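Local coordinates for threonine--tRNA ligase catalytic subunit (Aeropyrum pernix, PDB 3A32), which probably attaches threonine to tRNA(Thr) as a zinc-dependent class II synthetase, activating the amino acid with ATP, but lacks a domain for editing mischarged seryl-tRNA, at residues V107-F119 / L132-R144. Sequence-based numbering, arbitrary orientation.
Sequences VKPMNCPYHILLF and LPFKVFEFGRVHR. With ZN (zinc ion), chain G.
Lys108 O accepts the backbone N-H of His143 (N to O 2.9 Å) where the loop before helix 112-119 meets the end of strand 134-143; the helix then runs back over the strand at 137°, the axes approaching to 9.8 Å. Arg144 suits its place because an extended arginine can turn its guanidinium edge to a carbonyl: NE and NH2 both donate to Pro109 O, at 2.9 and 3.0 Å, from the same face of its plane. An alanine in its place would remove both donors, and would probably leave the Pro109 carbonyl without these mates and the loop less firmly tied. Glu138 has CG anti to its backbone N (chi1 175°), carrying the carboxylate toward the helix, where the anti lone pair of OE1 accepts the N-H of His115 (NE2 to OE1 2.7 Å), nearly in the imidazole plane. ND1 bonds to His166, making His115 second-shell behind that zinc ligand, with Glu138 one layer further out. Glu138 OE2 makes a long salt bridge to Lys108 NZ (3.6 Å), and a water joins both to Arg141 N. Short, branched Val136 lays CG2 over one imidazole face, CG1 3.8 Å from His115 CB, leaving the edge to Glu138; farther along, Phe119 presents its edge to the face of Phe134, planes at 62°. Zinc, bound by Cys112, His166, His310 and a water, sits near the N-terminal end of helix 112-126, tied here to the catalytic sheet. Strand 134-143, antiparallel to 159-170 and leading into Arg144, is consistent with the first strand of class II motif 2, whose arginine typically binds the ATP α-phosphate.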
ATOM      1  N   VAL A 107       8.349 -18.192   4.923  1.00  8.06           N
ATOM      2  CA  VAL A 107       8.155 -16.827   4.531  1.00  6.67           C
ATOM      3  C   VAL A 107       8.286 -16.846   3.007  1.00  8.22           C
ATOM      4  O   VAL A 107       9.254 -17.419   2.439  1.00  9.34           O
ATOM      5  CB  VAL A 107       9.207 -15.905   5.218  1.00  6.46           C
ATOM      6  CG1 VAL A 107       8.938 -14.447   4.919  1.00  4.50           C
ATOM      7  CG2 VAL A 107       9.176 -16.149   6.763  1.00  3.18           C
ATOM      8  N   LYS A 108       7.275 -16.289   2.344  1.00  7.69           N
ATOM      9  CA  LYS A 108       7.157 -16.274   0.893  1.00  7.18           C
ATOM     10  C   LYS A 108       8.429 -15.710   0.248  1.00  7.92           C
ATOM     11  O   LYS A 108       8.835 -14.567   0.559  1.00  6.46           O
ATOM     12  CB  LYS A 108       5.958 -15.387   0.541  1.00  7.60           C
ATOM     13  CG  LYS A 108       5.635 -15.206  -0.900  1.00  8.27           C
ATOM     14  CD  LYS A 108       4.351 -14.377  -1.110  1.00  4.57           C
ATOM     15  CE  LYS A 108       4.520 -12.908  -0.717  1.00  2.00           C
ATOM     16  NZ  LYS A 108       3.251 -12.189  -1.078  1.00  2.00           N
ATOM     17  N   PRO A 109       9.086 -16.511  -0.622  1.00  8.67           N
ATOM     18  CA  PRO A 109      10.196 -15.968  -1.437  1.00  9.18           C
ATOM     19  C   PRO A 109       9.758 -15.480  -2.825  1.00 10.72           C
ATOM     20  O   PRO A 109      10.500 -14.741  -3.487  1.00 10.38           O
ATOM     21  CB  PRO A 109      11.148 -17.180  -1.565  1.00  8.87           C
ATOM     22  CG  PRO A 109      10.232 -18.394  -1.538  1.00  7.95           C
ATOM     23  CD  PRO A 109       8.915 -17.969  -0.853  1.00  7.63           C
ATOM     24  N   MET A 110       8.564 -15.886  -3.269  1.00 12.22           N
ATOM     25  CA  MET A 110       8.047 -15.463  -4.566  1.00 14.68           C
ATOM     26  C   MET A 110       6.541 -15.451  -4.524  1.00 12.12           C
ATOM     27  O   MET A 110       5.956 -16.220  -3.752  1.00 12.24           O
ATOM     28  CB  MET A 110       8.524 -16.437  -5.653  1.00 14.86           C
ATOM     29  CG  MET A 110       8.093 -17.906  -5.478  1.00 18.39           C
ATOM     30  SD  MET A 110       9.157 -19.086  -6.437  1.00 25.13           S
ATOM     31  CE  MET A 110      10.194 -17.930  -7.383  1.00 27.92           C
ATOM     32  N   ASN A 111       5.910 -14.601  -5.347  1.00  9.74           N
ATOM     33  CA  ASN A 111       4.415 -14.473  -5.349  1.00  7.45           C
ATOM     34  C   ASN A 111       3.721 -15.408  -6.302  1.00  7.11           C
ATOM     35  O   ASN A 111       2.512 -15.637  -6.176  1.00  7.24           O
ATOM     36  CB  ASN A 111       3.946 -13.065  -5.680  1.00  6.26           C
ATOM     37  CG  ASN A 111       4.633 -12.004  -4.861  1.00  6.28           C
ATOM     38  OD1 ASN A 111       5.315 -11.126  -5.394  1.00  8.86           O
ATOM     39  ND2 ASN A 111       4.457 -12.061  -3.575  1.00  5.27           N
ATOM     40  N   CYS A 112       4.484 -15.941  -7.259  1.00  6.56           N
ATOM     41  CA  CYS A 112       3.959 -16.810  -8.349  1.00  7.11           C
ATOM     42  C   CYS A 112       2.904 -17.872  -8.018  1.00  7.14           C
ATOM     43  O   CYS A 112       1.881 -17.918  -8.706  1.00  8.69           O
ATOM     44  CB  CYS A 112       5.120 -17.481  -9.154  1.00  6.81           C
ATOM     45  SG  CYS A 112       6.749 -16.659  -8.996  1.00  9.17           S
ATOM     46  N   PRO A 113       3.206 -18.811  -7.081  1.00  6.42           N
ATOM     47  CA  PRO A 113       2.245 -19.851  -6.696  1.00  6.59           C
ATOM     48  C   PRO A 113       0.947 -19.278  -6.130  1.00  6.61           C
ATOM     49  O   PRO A 113      -0.133 -19.813  -6.428  1.00  7.31           O
ATOM     50  CB  PRO A 113       3.006 -20.659  -5.626  1.00  6.53           C
ATOM     51  CG  PRO A 113       4.497 -20.421  -5.931  1.00  6.89           C
ATOM     52  CD  PRO A 113       4.528 -19.000  -6.443  1.00  6.72           C
ATOM     53  N   TYR A 114       1.038 -18.191  -5.354  1.00  6.38           N
ATOM     54  CA  TYR A 114      -0.184 -17.526  -4.858  1.00  7.36           C
ATOM     55  C   TYR A 114      -1.001 -16.954  -6.016  1.00  7.21           C
ATOM     56  O   TYR A 114      -2.195 -17.179  -6.081  1.00  8.65           O
ATOM     57  CB  TYR A 114       0.111 -16.494  -3.755  1.00  6.41           C
ATOM     58  CG  TYR A 114       0.125 -17.069  -2.307  1.00  7.58           C
ATOM     59  CD1 TYR A 114       1.174 -16.798  -1.428  1.00  6.23           C
ATOM     60  CD2 TYR A 114      -0.933 -17.819  -1.816  1.00  4.84           C
ATOM     61  CE1 TYR A 114       1.192 -17.283  -0.123  1.00  4.95           C
ATOM     62  CE2 TYR A 114      -0.938 -18.287  -0.491  1.00  4.28           C
ATOM     63  CZ  TYR A 114       0.118 -18.026   0.335  1.00  6.06           C
ATOM     64  OH  TYR A 114       0.113 -18.516   1.631  1.00  7.78           O
ATOM     65  N   HIS A 115      -0.348 -16.272  -6.963  1.00  7.25           N
ATOM     66  CA  HIS A 115      -1.042 -15.674  -8.143  1.00  6.67           C
ATOM     67  C   HIS A 115      -1.702 -16.737  -8.993  1.00  7.36           C
ATOM     68  O   HIS A 115      -2.761 -16.485  -9.526  1.00  5.83           O
ATOM     69  CB  HIS A 115      -0.072 -14.843  -9.000  1.00  4.97           C
ATOM     70  CG  HIS A 115       0.376 -13.581  -8.318  1.00  4.57           C
ATOM     71  ND1 HIS A 115       1.092 -12.591  -8.958  1.00  2.00           N
ATOM     72  CD2 HIS A 115       0.170 -13.138  -7.052  1.00  2.00           C
ATOM     73  CE1 HIS A 115       1.296 -11.593  -8.120  1.00  2.00           C
ATOM     74  NE2 HIS A 115       0.750 -11.900  -6.961  1.00  2.00           N
ATOM     75  N   ILE A 116      -1.065 -17.922  -9.099  1.00  8.02           N
ATOM     76  CA  ILE A 116      -1.667 -19.084  -9.784  1.00  9.61           C
ATOM     77  C   ILE A 116      -2.855 -19.683  -9.044  1.00  9.38           C
ATOM     78  O   ILE A 116      -3.820 -20.047  -9.676  1.00 10.14           O
ATOM     79  CB  ILE A 116      -0.654 -20.194 -10.102  1.00 10.11           C
ATOM     80  CG1 ILE A 116       0.393 -19.664 -11.063  1.00 12.94           C
ATOM     81  CG2 ILE A 116      -1.373 -21.455 -10.713  1.00  9.06           C
ATOM     82  CD1 ILE A 116       1.647 -20.473 -10.943  1.00 17.41           C
ATOM     83  N   LEU A 117      -2.791 -19.783  -7.720  1.00  9.15           N
ATOM     84  CA  LEU A 117      -3.956 -20.198  -6.962  1.00  8.45           C
ATOM     85  C   LEU A 117      -5.157 -19.253  -7.201  1.00  8.49           C
ATOM     86  O   LEU A 117      -6.320 -19.702  -7.279  1.00  9.25           O
ATOM     87  CB  LEU A 117      -3.632 -20.330  -5.455  1.00  8.73           C
ATOM     88  CG  LEU A 117      -2.746 -21.494  -4.927  1.00  8.44           C
ATOM     89  CD1 LEU A 117      -2.601 -21.399  -3.405  1.00  4.32           C
ATOM     90  CD2 LEU A 117      -3.276 -22.927  -5.295  1.00  3.78           C
ATOM     91  N   LEU A 118      -4.891 -17.950  -7.296  1.00  7.83           N
ATOM     92  CA  LEU A 118      -5.949 -16.960  -7.544  1.00  6.81           C
ATOM     93  C   LEU A 118      -6.548 -17.131  -8.927  1.00  5.90           C
ATOM     94  O   LEU A 118      -7.725 -16.995  -9.096  1.00  5.58           O
ATOM     95  CB  LEU A 118      -5.427 -15.498  -7.407  1.00  6.51           C
ATOM     96  CG  LEU A 118      -5.029 -15.026  -5.982  1.00  7.04           C
ATOM     97  CD1 LEU A 118      -4.632 -13.554  -5.911  1.00  3.93           C
ATOM     98  CD2 LEU A 118      -6.148 -15.316  -4.998  1.00  2.91           C
ATOM     99  N   PHE A 119      -5.719 -17.343  -9.928  1.00  5.86           N
ATOM    100  CA  PHE A 119      -6.208 -17.818 -11.223  1.00  6.83           C
ATOM    101  C   PHE A 119      -7.085 -19.094 -11.079  1.00  6.64           C
ATOM    102  O   PHE A 119      -8.205 -19.138 -11.559  1.00  6.19           O
ATOM    103  CB  PHE A 119      -5.051 -18.100 -12.172  1.00  6.22           C
ATOM    104  CG  PHE A 119      -5.479 -18.756 -13.483  1.00  8.67           C
ATOM    105  CD1 PHE A 119      -6.125 -18.010 -14.470  1.00  8.82           C
ATOM    106  CD2 PHE A 119      -5.201 -20.109 -13.733  1.00  8.18           C
ATOM    107  CE1 PHE A 119      -6.515 -18.605 -15.708  1.00  9.94           C
ATOM    108  CE2 PHE A 119      -5.593 -20.723 -14.958  1.00  9.60           C
ATOM    109  CZ  PHE A 119      -6.255 -19.952 -15.949  1.00  8.91           C
ATOM    110  N   LEU A 132      -9.080 -14.182 -21.116  1.00 13.72           N
ATOM    111  CA  LEU A 132      -7.654 -14.319 -21.338  1.00 13.22           C
ATOM    112  C   LEU A 132      -7.261 -13.278 -22.390  1.00 13.52           C
ATOM    113  O   LEU A 132      -8.035 -13.003 -23.302  1.00 14.48           O
ATOM    114  CB  LEU A 132      -7.326 -15.732 -21.832  1.00 12.40           C
ATOM    115  CG  LEU A 132      -7.688 -16.908 -20.932  1.00 11.09           C
ATOM    116  CD1 LEU A 132      -7.331 -18.258 -21.575  1.00  5.32           C
ATOM    117  CD2 LEU A 132      -7.049 -16.775 -19.477  1.00 10.45           C
ATOM    118  N   PRO A 133      -6.047 -12.721 -22.299  1.00 13.40           N
ATOM    119  CA  PRO A 133      -5.048 -13.034 -21.250  1.00 13.02           C
ATOM    120  C   PRO A 133      -5.501 -12.639 -19.812  1.00 12.73           C
ATOM    121  O   PRO A 133      -6.258 -11.665 -19.608  1.00 12.53           O
ATOM    122  CB  PRO A 133      -3.782 -12.261 -21.685  1.00 12.80           C
ATOM    123  CG  PRO A 133      -4.197 -11.363 -22.815  1.00 12.36           C
ATOM    124  CD  PRO A 133      -5.559 -11.764 -23.315  1.00 13.07           C
ATOM    125  N   PHE A 134      -5.046 -13.417 -18.838  1.00 11.50           N
ATOM    126  CA  PHE A 134      -5.313 -13.136 -17.430  1.00 10.94           C
ATOM    127  C   PHE A 134      -4.037 -12.533 -16.883  1.00 11.05           C
ATOM    128  O   PHE A 134      -2.965 -13.157 -16.955  1.00 11.50           O
ATOM    129  CB  PHE A 134      -5.675 -14.427 -16.729  1.00  9.94           C
ATOM    130  CG  PHE A 134      -5.740 -14.333 -15.243  1.00 10.77           C
ATOM    131  CD1 PHE A 134      -6.926 -14.031 -14.612  1.00  7.07           C
ATOM    132  CD2 PHE A 134      -4.615 -14.628 -14.466  1.00  9.24           C
ATOM    133  CE1 PHE A 134      -6.990 -13.960 -13.208  1.00  7.75           C
ATOM    134  CE2 PHE A 134      -4.670 -14.568 -13.081  1.00  9.38           C
ATOM    135  CZ  PHE A 134      -5.853 -14.252 -12.446  1.00  8.52           C
ATOM    136  N   LYS A 135      -4.151 -11.303 -16.367  1.00  9.89           N
ATOM    137  CA  LYS A 135      -3.005 -10.532 -15.912  1.00  7.92           C
ATOM    138  C   LYS A 135      -3.260 -10.119 -14.513  1.00  7.23           C
ATOM    139  O   LYS A 135      -4.305  -9.523 -14.230  1.00  7.32           O
ATOM    140  CB  LYS A 135      -2.792  -9.294 -16.800  1.00  7.66           C
ATOM    141  CG  LYS A 135      -2.832  -9.619 -18.309  1.00  7.16           C
ATOM    142  CD  LYS A 135      -2.380  -8.485 -19.218  1.00  8.68           C
ATOM    143  CE  LYS A 135      -2.778  -7.094 -18.686  1.00 13.62           C
ATOM    144  NZ  LYS A 135      -2.786  -6.057 -19.790  1.00 15.36           N
ATOM    145  N   VAL A 136      -2.309 -10.452 -13.629  1.00  7.02           N
ATOM    146  CA  VAL A 136      -2.411 -10.181 -12.192  1.00  6.43           C
ATOM    147  C   VAL A 136      -1.110  -9.450 -11.713  1.00  6.62           C
ATOM    148  O   VAL A 136       0.003  -9.951 -11.965  1.00  6.59           O
ATOM    149  CB  VAL A 136      -2.711 -11.496 -11.414  1.00  6.49           C
ATOM    150  CG1 VAL A 136      -1.608 -12.590 -11.628  1.00  6.15           C
ATOM    151  CG2 VAL A 136      -2.923 -11.254  -9.981  1.00  5.98           C
ATOM    152  N   PHE A 137      -1.273  -8.303 -11.040  1.00  4.63           N
ATOM    153  CA  PHE A 137      -0.168  -7.472 -10.553  1.00  4.71           C
ATOM    154  C   PHE A 137      -0.134  -7.436  -9.014  1.00  4.43           C
ATOM    155  O   PHE A 137      -1.179  -7.338  -8.386  1.00  4.84           O
ATOM    156  CB  PHE A 137      -0.296  -6.007 -11.025  1.00  3.70           C
ATOM    157  CG  PHE A 137       0.721  -5.094 -10.385  1.00  4.10           C
ATOM    158  CD1 PHE A 137       2.053  -5.113 -10.805  1.00  3.16           C
ATOM    159  CD2 PHE A 137       0.369  -4.254  -9.329  1.00  6.47           C
ATOM    160  CE1 PHE A 137       2.989  -4.323 -10.215  1.00  2.62           C
ATOM    161  CE2 PHE A 137       1.323  -3.432  -8.742  1.00  4.47           C
ATOM    162  CZ  PHE A 137       2.627  -3.466  -9.171  1.00  2.18           C
ATOM    163  N   GLU A 138       1.054  -7.451  -8.421  1.00  3.47           N
ATOM    164  CA  GLU A 138       1.176  -7.292  -6.956  1.00  4.16           C
ATOM    165  C   GLU A 138       2.436  -6.520  -6.607  1.00  4.35           C
ATOM    166  O   GLU A 138       3.489  -6.833  -7.156  1.00  2.26           O
ATOM    167  CB  GLU A 138       1.173  -8.637  -6.197  1.00  3.30           C
ATOM    168  CG  GLU A 138       1.409  -8.468  -4.713  1.00  2.00           C
ATOM    169  CD  GLU A 138       1.154  -9.723  -3.884  1.00  4.88           C
ATOM    170  OE1 GLU A 138       0.879 -10.825  -4.447  1.00  6.05           O
ATOM    171  OE2 GLU A 138       1.256  -9.614  -2.643  1.00  2.53           O
ATOM    172  N   PHE A 139       2.292  -5.490  -5.756  1.00  4.95           N
ATOM    173  CA  PHE A 139       3.413  -4.814  -5.074  1.00  5.72           C
ATOM    174  C   PHE A 139       3.798  -5.795  -3.966  1.00  6.66           C
ATOM    175  O   PHE A 139       3.234  -5.770  -2.857  1.00  5.98           O
ATOM    176  CB  PHE A 139       2.905  -3.483  -4.484  1.00  5.79           C
ATOM    177  CG  PHE A 139       4.001  -2.550  -3.979  1.00  7.18           C
ATOM    178  CD1 PHE A 139       4.803  -1.834  -4.865  1.00  8.08           C
ATOM    179  CD2 PHE A 139       4.198  -2.362  -2.612  1.00  7.21           C
ATOM    180  CE1 PHE A 139       5.826  -0.974  -4.384  1.00  9.14           C
ATOM    181  CE2 PHE A 139       5.174  -1.489  -2.131  1.00  4.48           C
ATOM    182  CZ  PHE A 139       5.989  -0.789  -3.023  1.00  7.73           C
ATOM    183  N   GLY A 140       4.702  -6.721  -4.268  1.00  6.89           N
ATOM    184  CA  GLY A 140       4.798  -7.931  -3.416  1.00  7.32           C
ATOM    185  C   GLY A 140       6.014  -7.934  -2.527  1.00  7.30           C
ATOM    186  O   GLY A 140       7.051  -7.413  -2.922  1.00  8.87           O
ATOM    187  N   ARG A 141       5.913  -8.541  -1.352  1.00  7.45           N
ATOM    188  CA  ARG A 141       7.024  -8.533  -0.346  1.00  6.65           C
ATOM    189  C   ARG A 141       7.567  -9.942  -0.150  1.00  6.34           C
ATOM    190  O   ARG A 141       6.833 -10.829   0.288  1.00  5.79           O
ATOM    191  CB  ARG A 141       6.541  -7.981   0.986  1.00  6.74           C
ATOM    192  CG  ARG A 141       6.050  -6.548   0.857  1.00  6.59           C
ATOM    193  CD  ARG A 141       5.095  -6.163   1.957  1.00 13.27           C
ATOM    194  NE  ARG A 141       4.959  -4.708   1.939  1.00 16.90           N
ATOM    195  CZ  ARG A 141       3.977  -4.096   1.300  1.00 14.34           C
ATOM    196  NH1 ARG A 141       3.045  -4.823   0.693  1.00 16.71           N
ATOM    197  NH2 ARG A 141       3.939  -2.788   1.271  1.00  9.89           N
ATOM    198  N   VAL A 142       8.839 -10.129  -0.515  1.00  6.01           N
ATOM    199  CA  VAL A 142       9.460 -11.432  -0.619  1.00  6.67           C
ATOM    200  C   VAL A 142      10.707 -11.498   0.244  1.00  7.09           C
ATOM    201  O   VAL A 142      11.351 -10.487   0.509  1.00  8.21           O
ATOM    202  CB  VAL A 142       9.706 -11.868  -2.104  1.00  7.01           C
ATOM    203  CG1 VAL A 142       8.371 -11.987  -2.867  1.00  7.65           C
ATOM    204  CG2 VAL A 142      10.635 -10.926  -2.844  1.00  7.88           C
ATOM    205  N   HIS A 143      11.001 -12.673   0.767  1.00  7.17           N
ATOM    206  CA  HIS A 143      12.125 -12.816   1.663  1.00  7.40           C
ATOM    207  C   HIS A 143      12.915 -14.047   1.245  1.00  8.62           C
ATOM    208  O   HIS A 143      12.335 -15.093   0.967  1.00  8.22           O
ATOM    209  CB  HIS A 143      11.695 -12.984   3.107  1.00  6.56           C
ATOM    210  CG  HIS A 143      11.054 -11.774   3.672  1.00  5.17           C
ATOM    211  ND1 HIS A 143       9.725 -11.457   3.441  1.00  5.81           N
ATOM    212  CD2 HIS A 143      11.555 -10.790   4.441  1.00  2.00           C
ATOM    213  CE1 HIS A 143       9.447 -10.314   4.041  1.00  3.50           C
ATOM    214  NE2 HIS A 143      10.546  -9.876   4.626  1.00  4.09           N
ATOM    215  N   ARG A 144      14.232 -13.899   1.237  1.00  8.25           N
ATOM    216  CA  ARG A 144      15.117 -14.931   0.694  1.00  9.61           C
ATOM    217  C   ARG A 144      16.371 -14.973   1.550  1.00  9.41           C
ATOM    218  O   ARG A 144      16.806 -13.939   2.067  1.00  7.19           O
ATOM    219  CB  ARG A 144      15.465 -14.589  -0.752  1.00  9.17           C
ATOM    220  CG  ARG A 144      14.266 -14.697  -1.632  1.00 11.43           C
ATOM    221  CD  ARG A 144      14.586 -14.334  -3.037  1.00 10.48           C
ATOM    222  NE  ARG A 144      13.362 -14.386  -3.852  1.00 11.50           N
ATOM    223  CZ  ARG A 144      13.319 -14.067  -5.142  1.00 12.94           C
ATOM    224  NH1 ARG A 144      14.433 -13.714  -5.755  1.00 13.27           N
ATOM    225  NH2 ARG A 144      12.175 -14.092  -5.828  1.00 13.34           N
TER
HETATM  226 ZN    ZN G 708       6.764 -15.196 -10.749  1.00 11.72          ZN
HETATM  227  O   HOH W   1      11.804 -17.269   2.414  1.00  7.62           O
HETATM  228  O   HOH W   2       3.145  -9.655  -0.851  1.00  2.00           O
HETATM  229  O   HOH W   3       7.585 -12.577   2.034  1.00  5.46           O
HETATM  230  O   HOH W   4       7.598 -13.354 -10.685  1.00 15.13           O